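Cryptic loci regulator 2 (Schizosaccharomyces pombe 972h-, PDB 5IKJ) promotes transcriptional silencing upstream of histone deacetylases and is required for nucleosome positioning at heterochromatic loci and for gene silencing by the SHREC repressor complex. Local coordinates at residues H291-Q294 with R299-F302. Sequence-based numbering, arbitrary orientation.
Sequences HCKQ and RYYF
Lys293 brings its CD to the edge of the Tyr300 ring, near the ring plane, 3.9 Å from CD1. Its CG stands anti to the backbone N (chi1 164°), and bends at chi2 and chi4 turn its end toward the backbone of Gln294. The ammonium NZ thereby reaches Gln294 O at 2.8 Å, nearly along the C=O axis, and it is also hydrogen-bonded to Asn297 O in the turn and to Asn526 O. With an alanine here, the three carbonyl oxygens would probably lose their shared donor, and a gap would be likely to open beside CD1 of Tyr300. The Tyr300 hydroxyl is hydrogen-bonded to Asp531 OD1 and Asp529 N, and its ring meets Phe532 edge-to-face, on helix 531-540, which also packs against His291 and Phe302.

The segments belong to the antiparallel beta hairpin of strands 288-294 and 300-304, at the edge of a five-stranded antiparallel sheet, with 300-304 outermost in this chain. Cys292 and Tyr301 form a hydrogen-bonded pair: Cys292 N to Tyr301 O is 2.9 Å, and Tyr301 N to Cys292 O is 3.2 Å. Lys293 and Tyr300 are the next, non-hydrogen-bonded pair. Near the turn, Gln294 N donates to Arg299 O at 3.0 Å.

Gln294 and Tyr301 lie side by side and point the same way, with amide and ring planes 21° apart. Gln294 OE1 comes to the ring edge, 3.5 Å from Tyr301 CE2. At the other end, the side chains of His291 and Phe302 cross at about a right angle. Phe302 CA lies at the edge of the imidazole, in its plane, 3.9 Å from His291 ND1. That ND1 is hydrogen-bonded to Asp303 N, and NE2 to Asn265 OD1, so both nitrogens of this buried ring have partners.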
# COMPACT_ATOMS: atom_id res chain seq x y z
N HIS A 291 -3.05 15.52 9.64
CA HIS A 291 -2.21 16.71 9.68
C HIS A 291 -2.23 17.32 8.29
O HIS A 291 -1.81 16.69 7.32
CB HIS A 291 -0.79 16.35 10.11
CG HIS A 291 -0.75 15.33 11.21
ND1 HIS A 291 -0.99 15.64 12.53
CD2 HIS A 291 -0.50 14.00 11.17
CE1 HIS A 291 -0.89 14.55 13.26
NE2 HIS A 291 -0.59 13.54 12.46
N CYS A 292 -2.71 18.56 8.20
CA CYS A 292 -3.10 19.13 6.92
C CYS A 292 -2.27 20.37 6.61
O CYS A 292 -1.52 20.88 7.44
CB CYS A 292 -4.59 19.48 6.92
SG CYS A 292 -5.63 18.12 7.48
N LYS A 293 -2.44 20.84 5.38
CA LYS A 293 -1.82 22.06 4.88
C LYS A 293 -2.90 22.88 4.20
O LYS A 293 -3.49 22.43 3.21
CB LYS A 293 -0.68 21.73 3.90
CG LYS A 293 -0.21 22.89 3.02
CD LYS A 293 0.45 23.99 3.83
CE LYS A 293 1.12 25.02 2.93
NZ LYS A 293 0.18 25.58 1.92
N GLN A 294 -3.18 24.07 4.73
CA GLN A 294 -4.18 24.92 4.10
C GLN A 294 -3.74 25.28 2.69
O GLN A 294 -2.55 25.47 2.41
CB GLN A 294 -4.40 26.19 4.92
CG GLN A 294 -5.53 27.06 4.40
CD GLN A 294 -5.89 28.19 5.34
OE1 GLN A 294 -5.48 28.20 6.51
NE2 GLN A 294 -6.67 29.15 4.85
N ARG A 299 -0.39 28.00 6.32
CA ARG A 299 -0.75 27.51 7.65
C ARG A 299 -0.78 25.99 7.68
O ARG A 299 -1.36 25.34 6.80
CB ARG A 299 -2.12 28.06 8.06
CG ARG A 299 -2.07 29.47 8.64
CD ARG A 299 -1.33 29.49 9.97
NE ARG A 299 -0.29 30.51 10.00
CZ ARG A 299 0.63 30.62 10.95
NH1 ARG A 299 0.64 29.77 11.97
NH2 ARG A 299 1.54 31.58 10.89
N TYR A 300 -0.15 25.42 8.71
CA TYR A 300 -0.29 24.01 9.02
C TYR A 300 -1.39 23.84 10.07
O TYR A 300 -1.60 24.72 10.91
CB TYR A 300 1.02 23.42 9.56
CG TYR A 300 2.25 23.66 8.70
CD1 TYR A 300 2.14 24.09 7.38
CD2 TYR A 300 3.52 23.45 9.22
CE1 TYR A 300 3.28 24.30 6.61
CE2 TYR A 300 4.65 23.65 8.46
CZ TYR A 300 4.52 24.08 7.15
OH TYR A 300 5.65 24.29 6.39
N TYR A 301 -2.07 22.70 10.02
CA TYR A 301 -3.09 22.37 11.03
C TYR A 301 -2.89 20.90 11.40
O TYR A 301 -3.25 20.00 10.62
CB TYR A 301 -4.50 22.64 10.52
CG TYR A 301 -4.86 24.11 10.53
CD1 TYR A 301 -4.91 24.82 11.72
CD2 TYR A 301 -5.16 24.79 9.35
CE1 TYR A 301 -5.24 26.16 11.75
CE2 TYR A 301 -5.50 26.13 9.37
CZ TYR A 301 -5.53 26.81 10.56
OH TYR A 301 -5.86 28.15 10.58
N PHE A 302 -2.33 20.66 12.57
CA PHE A 302 -2.02 19.32 13.03
C PHE A 302 -3.13 18.78 13.92
O PHE A 302 -3.97 19.52 14.44
CB PHE A 302 -0.69 19.31 13.80
CG PHE A 302 0.46 19.89 13.03
CD1 PHE A 302 0.67 21.25 12.98
CD2 PHE A 302 1.34 19.05 12.36
CE1 PHE A 302 1.73 21.78 12.28
CE2 PHE A 302 2.41 19.58 11.65
CZ PHE A 302 2.60 20.95 11.61